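Local coordinates for protein endoglycosidase (Bacteroides thetaiotaomicron, PDB 6Q64) that probably hydrolyses glycosidic bonds of complex N-glycans as a TIM-barrel member of glycoside hydrolase family 18, at residues P41-Q46 against L91-D96; K179-G184 against A227-V232; R278-T283 against K325-I330; T296-V301 against L314-L319. The protein carries 1 engineered substitution. All coordinates share one frame; numbering follows the deposited sequence.

Followed from the N terminus, contact 1 comes first: 41-46, ahead of helix 53-65, is met by 91-96, which lies between the first two strands of the barrel. That loop is finished before contact 2 begins. Contact 2 closes a loop through helix 211-224 and joins the starts of neighbouring parallel strands 184-189 and 230-235. Contact 3 follows, pairing strand 280-285 with strand 329-333. Contact 4 is nested inside the loop that contact 3 closes, and fastens the excursion at 296-301 to helix 311-317. Contacts 3 and 4 touch, with a probable hydrogen bond from Ile327 N to Leu319 O. Contacts 1 and 2 touch neither each other nor this pair.

Contact 1. Residues P41-Q46 against L91-D96; sequences PLIEAQ and LKMLPD
Met93, present as selenomethionine, lays the end of its side chain over Leu42 and the beginning of Ile43. Its CE comes within 3.5 Å of Leu42 CB and lies equally near Leu42 C, while SE rests 4.2 Å from Ile43 CB. A bend at chi2 (-45°) places SE beside the backbone of Ile43, and a second bend at chi3 brings CE against Leu42.

Lys92 serves the polar part of the same turn. Chi1 (68°) puts CG in the crowded position between backbone N and carbonyl carbon; from there the extended chain carries NZ to the carbonyl oxygens. NZ donates to Ile43 O at 3.1 Å, standing well above that carbonyl plane (69° out of it). It also bonds to Ala45 O, though the modelled 2.5 Å is very short and the exact length is doubtful. Gln46, bent at chi2, brings OE1 to 3.6 Å from Lys92 NZ as the two side chains cross obliquely. The turn itself is closed by Ala45 N bonding to Leu42 O. Such a cluster of carbonyls would probably help to stabilise the positive charge, which also makes a cation-pi contact with Phe120.

Helix 112-123 backs this site: Asp117 accepts from the backbone N of Lys92, and Ala116 touches Gln46. The contact thus joins the segment preceding helix 53-65 to the connection between strands 72-76 and 100-102.

Contact 2. Residues K179-G184 against A227-V232; sequences KYNLDG and AGRMLV
Chi1 of Arg229 sets CG anti to its own carbonyl carbon, and after an extended chi2 the chain bends at chi3 (-128°), which places NE; the guanidinium beyond it meets Asn181 and Leu182. Asn181 meets it with CG anti to the backbone N (chi1 177°). The two side chains cross at about a right angle, their amide and guanidinium planes nearly perpendicular. NH1 of Arg229 makes both bonds. The shorter runs 2.7 Å to Leu182 O, in the guanidinium plane and nearly along the C=O axis, with an N-H...O angle of 158°. The longer reaches Asn181 OD1 at 3.3 Å, from above the amide carbonyl plane.

Asn181 is the positive-phi C' residue of a Schellman motif ending helix 162-179, so Arg229 grips the exit of that helix just before strand 184-189. The next strand of the TIM barrel, 230-235, lies parallel to it, reached by a beta-alpha-beta crossover through helix 211-224. Met230 N donates to Asp183 O at 2.8 Å. Beyond it Gly184 CA makes a CH...O contact of 3.2 Å with Met230 O, where a CB would collide. Asp183 turns its carboxylate elsewhere, OD1 accepting from the backbone N of Ala129.

Contact 3. Residues R278-T283 against K325-I330; sequences RKTIIT and KRIGGI
Arg278 curls back upon the 325-330 segment, although its CB points away. Bends at chi2 (-60°) and chi3 (-52°) fold CD and NE back toward the segment; the guanidinium beyond turns its edge to the carbonyl oxygens of Arg326 and Ile327. NH2 donates to Arg326 O at 3.2 Å, almost straight (N-H...O 178°); the oxygen lies in the guanidinium plane, whereas NH2 stands above the carbonyl plane. NH1 is taken by His70 O.

Ile327 packs with CG1 anti to its backbone N, which lets CG1 meet Ile282 CG1 at 3.8 Å while CD1 touches Thr280 CG2, the two side chains crossing at about a right angle. Ile282 and Ile330, paired in parallel register, point to the sheet face covered by helices 261-268 and 311-317, outside the barrel. Ile281 lies on the other face, its CG1 3.8 Å from Gly329 CA, so a CB at Gly329 would be tight and one at Gly328 would clash with Arg278 O.

Ile282 N bonds to Gly329 O at 3.1 Å, while Thr280 O receives only weak bonds from Gly328 N and Gly329 N. An alanine in place of Arg278 would probably leave the carbonyls of Arg326 and His70 without this donor and the loop before strand 329-333 less firmly held. Backbone pairing of the two strands is thus supplemented, ahead of strand 329-333, by a side-chain-to-backbone bond from Arg278.

Contact 4. Residues T296-V301 against L314-L319; sequences TYYTSV and LDYATL
Tyr298 and Tyr316 bring their rings together obliquely, planes 71° apart and centroids 5.8 Å from each other. The edges carry the contact: Asp315 OD2 lies in the plane of the Tyr298 ring, at its hydroxyl end, and Tyr298 OH lies in the plane of the Tyr316 ring, 3.2 Å from Tyr316 CE1. Around the rings, Val264 of helix 261-268 touches both tyrosines, and Tyr316 OH bonds to Ala255 O.

With CG anti to its backbone N, Asp315 reaches from helix 311-317 to the 296-301 loop and offers each of its oxygens to a hydroxyl. Tyr298 OH donates to Asp315 OD2 at 2.5 Å, on the anti side and 17° out of the carboxylate plane. Ser300 OG donates to Asp315 OD1 at 2.6 Å, arriving from above that plane (64° out of it). The serine is fixed by Arg302 N, which bonds to OG, and Thr261 OG1 is a further partner of OD2. Asp315 CB packs 3.5 Å from Tyr298 CE2.

An alanine at Asp315 would probably leave the Tyr298 and Ser300 hydroxyls without their acceptor and set the tyrosine ring freer to shift. Here, between strands 280-285 and 329-333 of the TIM barrel, a buried carboxylate is gripped by the hydroxyls of Tyr298, Ser300 and Thr261, the first two through short bonds, which would probably help to stabilise its negative charge.

Contact 1. Residues P41-Q46 against L91-D96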
# COMPACT_ATOMS: atom_id res chain seq x y z
N PRO A 41 -18.67 19.88 10.77
CA PRO A 41 -18.02 18.71 11.36
C PRO A 41 -17.12 18.06 10.30
O PRO A 41 -17.19 18.43 9.17
CB PRO A 41 -19.19 17.82 11.83
CG PRO A 41 -20.25 18.13 10.83
CD PRO A 41 -20.10 19.63 10.57
N LEU A 42 -16.27 17.11 10.66
CA LEU A 42 -15.22 16.67 9.71
C LEU A 42 -15.90 15.93 8.57
O LEU A 42 -15.64 16.28 7.41
CB LEU A 42 -14.15 15.80 10.38
CG LEU A 42 -13.24 16.57 11.34
CD1 LEU A 42 -12.31 15.62 12.05
CD2 LEU A 42 -12.48 17.67 10.62
N ILE A 43 -16.77 14.98 8.89
CA ILE A 43 -17.32 14.11 7.82
C ILE A 43 -17.99 15.01 6.76
O ILE A 43 -18.12 14.53 5.65
CB ILE A 43 -18.26 13.05 8.40
CG1 ILE A 43 -18.58 11.98 7.35
CG2 ILE A 43 -19.51 13.69 8.97
CD1 ILE A 43 -19.18 10.73 7.92
N GLU A 44 -18.33 16.27 7.05
CA GLU A 44 -19.00 17.19 6.09
C GLU A 44 -17.97 18.11 5.40
O GLU A 44 -18.33 18.76 4.40
CB GLU A 44 -20.09 18.03 6.78
CG GLU A 44 -21.38 17.28 7.13
CD GLU A 44 -22.48 18.09 7.82
OE1 GLU A 44 -22.58 19.32 7.63
OE2 GLU A 44 -23.26 17.50 8.57
N ALA A 45 -16.74 18.21 5.90
CA ALA A 45 -15.75 19.22 5.44
C ALA A 45 -15.03 18.75 4.16
O ALA A 45 -14.81 17.55 4.03
CB ALA A 45 -14.78 19.51 6.57
N GLN A 46 -14.70 19.67 3.24
CA GLN A 46 -14.21 19.33 1.87
C GLN A 46 -12.84 19.95 1.59
O GLN A 46 -12.14 19.41 0.73
CB GLN A 46 -15.20 19.84 0.82
CG GLN A 46 -16.62 19.34 1.04
CD GLN A 46 -16.74 17.84 1.21
OE1 GLN A 46 -15.88 17.06 0.82
NE2 GLN A 46 -17.83 17.41 1.83
N LEU A 91 -12.06 7.83 3.10
CA LEU A 91 -10.59 7.94 3.30
C LEU A 91 -10.31 9.00 4.37
O LEU A 91 -9.44 8.75 5.24
CB LEU A 91 -9.90 8.35 2.00
CG LEU A 91 -9.97 7.35 0.85
CD1 LEU A 91 -9.39 7.99 -0.41
CD2 LEU A 91 -9.23 6.06 1.19
N LYS A 92 -11.06 10.12 4.33
CA LYS A 92 -10.76 11.33 5.13
C LYS A 92 -11.04 11.09 6.62
O LYS A 92 -10.58 11.88 7.47
CB LYS A 92 -11.50 12.56 4.58
CG LYS A 92 -13.02 12.57 4.73
CD LYS A 92 -13.61 13.97 4.60
CE LYS A 92 -15.12 13.96 4.46
NZ LYS A 92 -15.65 15.21 3.85
N MSE A 93 -11.75 9.99 6.92
CA MSE A 93 -12.11 9.65 8.30
C MSE A 93 -11.22 8.55 8.86
O MSE A 93 -11.44 8.07 9.97
CB MSE A 93 -13.58 9.19 8.39
CG MSE A 93 -14.64 10.28 8.13
SE MSE A 93 -14.27 11.99 9.03
CE MSE A 93 -13.62 13.40 7.86
N LEU A 94 -10.22 8.13 8.09
CA LEU A 94 -9.29 7.12 8.57
C LEU A 94 -8.50 7.73 9.71
O LEU A 94 -8.31 8.93 9.77
CB LEU A 94 -8.34 6.76 7.44
CG LEU A 94 -8.90 5.86 6.35
CD1 LEU A 94 -7.96 5.82 5.15
CD2 LEU A 94 -9.14 4.48 6.93
N PRO A 95 -7.91 6.91 10.59
CA PRO A 95 -6.96 7.41 11.58
C PRO A 95 -5.92 8.34 10.93
O PRO A 95 -5.47 8.07 9.84
CB PRO A 95 -6.31 6.14 12.10
CG PRO A 95 -7.38 5.07 11.90
CD PRO A 95 -8.08 5.45 10.62
N ASP A 96 -5.63 9.45 11.60
CA ASP A 96 -4.75 10.53 11.09
C ASP A 96 -3.33 9.99 10.89
O ASP A 96 -2.58 10.64 10.20
CB ASP A 96 -4.77 11.73 12.03
CG ASP A 96 -6.12 12.43 12.06
OD1 ASP A 96 -6.94 12.12 11.15
OD2 ASP A 96 -6.33 13.31 12.96

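Contact 2. Residues K179-G184 against A227-V232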
# COMPACT_ATOMS: atom_id res chain seq x y z
N LYS A 179 -6.15 10.49 -14.37
CA LYS A 179 -7.57 10.83 -14.69
C LYS A 179 -8.37 11.07 -13.41
O LYS A 179 -9.27 11.88 -13.44
CB LYS A 179 -8.22 9.69 -15.49
CG LYS A 179 -9.74 9.66 -15.40
CD LYS A 179 -10.40 8.65 -16.30
CE LYS A 179 -11.84 9.01 -16.58
NZ LYS A 179 -12.29 8.42 -17.86
N TYR A 180 -8.08 10.34 -12.34
CA TYR A 180 -8.84 10.43 -11.07
C TYR A 180 -7.94 11.08 -10.01
O TYR A 180 -8.30 11.07 -8.83
CB TYR A 180 -9.42 9.05 -10.75
CG TYR A 180 -10.59 8.66 -11.63
CD1 TYR A 180 -11.80 9.37 -11.57
CD2 TYR A 180 -10.52 7.59 -12.51
CE1 TYR A 180 -12.90 9.02 -12.35
CE2 TYR A 180 -11.61 7.24 -13.30
CZ TYR A 180 -12.80 7.95 -13.22
OH TYR A 180 -13.86 7.62 -14.01
N ASN A 181 -6.82 11.68 -10.45
CA ASN A 181 -5.71 12.29 -9.67
C ASN A 181 -5.27 11.41 -8.47
O ASN A 181 -4.81 11.98 -7.45
CB ASN A 181 -6.03 13.75 -9.29
CG ASN A 181 -4.95 14.39 -8.44
OD1 ASN A 181 -3.79 14.44 -8.81
ND2 ASN A 181 -5.32 14.83 -7.25
N LEU A 182 -5.30 10.08 -8.60
CA LEU A 182 -4.79 9.17 -7.54
C LEU A 182 -3.26 9.30 -7.41
O LEU A 182 -2.63 9.95 -8.28
CB LEU A 182 -5.25 7.75 -7.89
CG LEU A 182 -6.75 7.50 -7.71
CD1 LEU A 182 -7.26 6.35 -8.57
CD2 LEU A 182 -7.09 7.23 -6.25
N ASP A 183 -2.65 8.75 -6.35
CA ASP A 183 -1.23 9.07 -6.01
C ASP A 183 -0.31 7.92 -6.42
O ASP A 183 0.88 8.03 -6.14
CB ASP A 183 -1.04 9.42 -4.54
CG ASP A 183 -2.17 10.28 -3.99
OD1 ASP A 183 -3.21 9.70 -3.60
OD2 ASP A 183 -2.01 11.53 -4.01
N GLY A 184 -0.81 6.88 -7.07
CA GLY A 184 0.08 5.96 -7.80
C GLY A 184 -0.48 4.56 -7.92
O GLY A 184 -1.70 4.40 -8.07
N ALA A 227 6.05 13.01 -11.11
CA ALA A 227 4.74 13.62 -10.76
C ALA A 227 4.53 13.63 -9.24
O ALA A 227 3.46 14.02 -8.80
CB ALA A 227 3.61 12.89 -11.48
N GLY A 228 5.53 13.22 -8.45
CA GLY A 228 5.42 13.07 -6.99
C GLY A 228 4.63 11.83 -6.59
O GLY A 228 4.44 11.64 -5.39
N ARG A 229 4.19 10.99 -7.54
CA ARG A 229 3.39 9.77 -7.23
C ARG A 229 4.30 8.59 -6.85
O ARG A 229 5.51 8.63 -7.03
CB ARG A 229 2.48 9.43 -8.40
CG ARG A 229 1.37 10.45 -8.57
CD ARG A 229 0.37 10.13 -9.64
NE ARG A 229 0.30 11.31 -10.49
CZ ARG A 229 -0.69 12.20 -10.53
NH1 ARG A 229 -1.76 12.06 -9.77
NH2 ARG A 229 -0.59 13.23 -11.35
N MSE A 230 3.66 7.52 -6.41
CA MSE A 230 4.30 6.40 -5.77
C MSE A 230 4.14 5.16 -6.64
O MSE A 230 3.07 4.92 -7.22
CB MSE A 230 3.59 6.10 -4.45
CG MSE A 230 4.16 6.79 -3.22
SE MSE A 230 3.01 6.22 -1.72
CE MSE A 230 3.81 4.58 -1.06
N LEU A 231 5.19 4.33 -6.67
CA LEU A 231 5.04 2.98 -7.18
C LEU A 231 5.45 2.02 -6.08
O LEU A 231 6.37 2.35 -5.36
CB LEU A 231 5.90 2.76 -8.43
CG LEU A 231 5.87 1.34 -8.98
CD1 LEU A 231 4.45 0.89 -9.31
CD2 LEU A 231 6.75 1.20 -10.21
N VAL A 232 4.80 0.87 -6.02
CA VAL A 232 4.80 -0.00 -4.82
C VAL A 232 4.46 -1.42 -5.28
O VAL A 232 3.72 -1.61 -6.26
CB VAL A 232 3.79 0.59 -3.81
CG1 VAL A 232 2.79 -0.43 -3.25
CG2 VAL A 232 4.49 1.36 -2.71

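Contact 3. Residues R278-T283 against K325-I330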
# COMPACT_ATOMS: atom_id res chain seq x y z
N ARG A 278 13.83 0.12 5.79
CA ARG A 278 13.01 1.36 5.88
C ARG A 278 11.93 1.40 4.78
O ARG A 278 10.95 2.14 4.94
CB ARG A 278 13.91 2.59 5.93
CG ARG A 278 14.66 2.70 7.27
CD ARG A 278 13.76 2.82 8.51
NE ARG A 278 12.83 3.91 8.25
CZ ARG A 278 11.55 3.95 8.58
NH1 ARG A 278 10.83 5.00 8.24
NH2 ARG A 278 10.96 2.96 9.23
N LYS A 279 12.03 0.59 3.74
CA LYS A 279 11.00 0.60 2.68
C LYS A 279 10.08 -0.63 2.79
O LYS A 279 9.17 -0.78 1.95
CB LYS A 279 11.67 0.63 1.31
CG LYS A 279 12.56 1.83 1.06
CD LYS A 279 13.39 1.68 -0.22
CE LYS A 279 12.58 1.43 -1.47
NZ LYS A 279 13.45 1.52 -2.66
N THR A 280 10.32 -1.51 3.75
CA THR A 280 9.49 -2.73 3.85
C THR A 280 8.27 -2.42 4.73
O THR A 280 8.39 -1.78 5.80
CB THR A 280 10.32 -3.92 4.33
OG1 THR A 280 11.31 -4.23 3.34
CG2 THR A 280 9.44 -5.12 4.54
N ILE A 281 7.11 -2.86 4.27
CA ILE A 281 5.83 -2.79 5.02
C ILE A 281 5.37 -4.22 5.25
O ILE A 281 5.34 -4.99 4.28
CB ILE A 281 4.80 -1.91 4.28
CG1 ILE A 281 5.07 -0.43 4.53
CG2 ILE A 281 3.40 -2.25 4.71
CD1 ILE A 281 4.59 0.47 3.44
N ILE A 282 5.03 -4.57 6.49
CA ILE A 282 4.49 -5.92 6.80
C ILE A 282 3.04 -5.75 7.23
O ILE A 282 2.72 -4.79 7.95
CB ILE A 282 5.34 -6.66 7.83
CG1 ILE A 282 5.94 -5.72 8.88
CG2 ILE A 282 6.43 -7.41 7.09
CD1 ILE A 282 6.60 -6.43 10.05
N THR A 283 2.19 -6.65 6.75
CA THR A 283 0.73 -6.53 6.82
C THR A 283 0.16 -7.80 7.43
O THR A 283 0.70 -8.92 7.24
CB THR A 283 0.10 -6.26 5.46
OG1 THR A 283 0.20 -7.43 4.63
CG2 THR A 283 0.74 -5.05 4.80
N LYS A 325 17.63 -1.24 12.61
CA LYS A 325 16.67 -0.30 12.01
C LYS A 325 15.25 -0.81 12.21
O LYS A 325 15.02 -2.03 12.38
CB LYS A 325 16.92 -0.17 10.51
CG LYS A 325 17.99 0.84 10.20
CD LYS A 325 18.40 0.81 8.76
CE LYS A 325 19.60 1.69 8.49
NZ LYS A 325 20.18 1.33 7.18
N ARG A 326 14.32 0.14 12.16
CA ARG A 326 12.90 -0.11 12.47
C ARG A 326 12.25 -0.34 11.12
O ARG A 326 12.61 0.37 10.13
CB ARG A 326 12.34 1.04 13.32
CG ARG A 326 10.83 1.12 13.42
CD ARG A 326 10.21 -0.12 14.05
NE ARG A 326 10.74 -0.47 15.36
CZ ARG A 326 10.54 0.20 16.49
NH1 ARG A 326 9.80 1.30 16.54
NH2 ARG A 326 11.06 -0.25 17.61
N ILE A 327 11.38 -1.35 11.06
CA ILE A 327 10.56 -1.65 9.87
C ILE A 327 10.01 -0.34 9.38
O ILE A 327 9.85 0.53 10.19
CB ILE A 327 9.44 -2.63 10.22
CG1 ILE A 327 8.83 -3.25 8.97
CG2 ILE A 327 8.38 -1.95 11.07
CD1 ILE A 327 9.73 -4.17 8.21
N GLY A 328 9.71 -0.24 8.10
CA GLY A 328 9.29 1.00 7.45
C GLY A 328 7.83 1.29 7.71
O GLY A 328 7.47 2.47 7.61
N GLY A 329 7.03 0.24 7.92
CA GLY A 329 5.61 0.38 8.24
C GLY A 329 4.86 -0.92 8.42
O GLY A 329 5.39 -2.00 8.15
N ILE A 330 3.60 -0.79 8.84
CA ILE A 330 2.64 -1.91 8.98
C ILE A 330 1.34 -1.52 8.30
O ILE A 330 1.14 -0.31 8.07
CB ILE A 330 2.41 -2.24 10.46
CG1 ILE A 330 1.82 -1.04 11.19
CG2 ILE A 330 3.70 -2.70 11.12
CD1 ILE A 330 0.61 -1.42 11.95

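Contact 4. Residues T296-V301 against L314-L319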
# COMPACT_ATOMS: atom_id res chain seq x y z
N THR A 296 -3.99 -15.47 16.95
CA THR A 296 -4.16 -15.50 18.42
C THR A 296 -3.00 -16.23 19.08
O THR A 296 -2.85 -16.09 20.32
CB THR A 296 -5.51 -16.15 18.73
OG1 THR A 296 -5.37 -17.46 18.19
CG2 THR A 296 -6.66 -15.42 18.08
N TYR A 297 -2.25 -16.98 18.27
CA TYR A 297 -1.15 -17.90 18.66
C TYR A 297 0.20 -17.39 18.15
O TYR A 297 1.05 -18.19 17.81
CB TYR A 297 -1.40 -19.29 18.06
CG TYR A 297 -1.52 -19.32 16.55
CD1 TYR A 297 -2.70 -18.97 15.92
CD2 TYR A 297 -0.47 -19.75 15.76
CE1 TYR A 297 -2.83 -19.01 14.54
CE2 TYR A 297 -0.59 -19.80 14.38
CZ TYR A 297 -1.77 -19.43 13.76
OH TYR A 297 -1.90 -19.48 12.40
N TYR A 298 0.40 -16.08 18.10
CA TYR A 298 1.69 -15.45 17.73
C TYR A 298 2.58 -15.42 18.97
O TYR A 298 2.03 -15.36 20.10
CB TYR A 298 1.52 -14.02 17.22
CG TYR A 298 2.72 -13.39 16.57
CD1 TYR A 298 3.01 -13.62 15.23
CD2 TYR A 298 3.53 -12.50 17.26
CE1 TYR A 298 4.08 -13.01 14.60
CE2 TYR A 298 4.61 -11.87 16.65
CZ TYR A 298 4.89 -12.13 15.31
OH TYR A 298 5.91 -11.50 14.67
N THR A 299 3.89 -15.49 18.72
CA THR A 299 4.98 -15.31 19.71
C THR A 299 5.90 -14.19 19.24
O THR A 299 6.46 -14.32 18.14
CB THR A 299 5.79 -16.59 19.93
OG1 THR A 299 4.85 -17.67 19.81
CG2 THR A 299 6.53 -16.54 21.26
N SER A 300 5.97 -13.12 20.04
CA SER A 300 6.82 -11.93 19.80
C SER A 300 8.15 -12.15 20.49
O SER A 300 8.19 -12.83 21.51
CB SER A 300 6.19 -10.65 20.30
OG SER A 300 7.04 -9.53 20.09
N VAL A 301 9.16 -11.47 19.97
CA VAL A 301 10.55 -11.40 20.51
C VAL A 301 10.55 -10.42 21.70
O VAL A 301 11.59 -10.22 22.35
CB VAL A 301 11.48 -11.01 19.35
CG1 VAL A 301 11.52 -9.50 19.15
CG2 VAL A 301 12.85 -11.62 19.49
N LEU A 314 1.41 -5.82 16.87
CA LEU A 314 2.16 -4.86 17.71
C LEU A 314 3.64 -5.19 17.56
O LEU A 314 4.44 -4.23 17.60
CB LEU A 314 1.71 -4.95 19.17
CG LEU A 314 0.23 -4.65 19.42
CD1 LEU A 314 -0.10 -4.84 20.88
CD2 LEU A 314 -0.11 -3.24 18.98
N ASP A 315 3.95 -6.48 17.41
CA ASP A 315 5.33 -6.94 17.13
C ASP A 315 5.76 -6.29 15.83
O ASP A 315 6.85 -5.69 15.79
CB ASP A 315 5.42 -8.46 17.02
CG ASP A 315 6.85 -8.95 16.96
OD1 ASP A 315 7.68 -8.49 17.81
OD2 ASP A 315 7.13 -9.77 16.05
N TYR A 316 4.89 -6.36 14.82
CA TYR A 316 5.21 -5.82 13.47
C TYR A 316 5.57 -4.34 13.62
O TYR A 316 6.61 -3.85 13.19
CB TYR A 316 4.06 -6.08 12.50
CG TYR A 316 3.89 -7.51 12.08
CD1 TYR A 316 4.41 -8.58 12.81
CD2 TYR A 316 3.19 -7.83 10.93
CE1 TYR A 316 4.23 -9.91 12.41
CE2 TYR A 316 2.97 -9.14 10.53
CZ TYR A 316 3.47 -10.19 11.29
OH TYR A 316 3.26 -11.47 10.89
N ALA A 317 4.72 -3.58 14.27
CA ALA A 317 4.88 -2.11 14.32
C ALA A 317 6.18 -1.76 15.02
O ALA A 317 6.66 -0.67 14.75
CB ALA A 317 3.69 -1.48 15.02
N THR A 318 6.67 -2.61 15.93
CA THR A 318 7.83 -2.27 16.80
C THR A 318 9.07 -3.07 16.38
O THR A 318 10.02 -3.12 17.20
CB THR A 318 7.54 -2.56 18.27
OG1 THR A 318 7.28 -3.96 18.34
CG2 THR A 318 6.36 -1.80 18.83
N LEU A 319 9.06 -3.65 15.16
CA LEU A 319 10.03 -4.67 14.69
C LEU A 319 11.37 -4.00 14.43
O LEU A 319 11.45 -3.24 13.45
CB LEU A 319 9.53 -5.29 13.39
CG LEU A 319 10.33 -6.47 12.89
CD1 LEU A 319 10.18 -7.65 13.81
CD2 LEU A 319 9.88 -6.88 11.51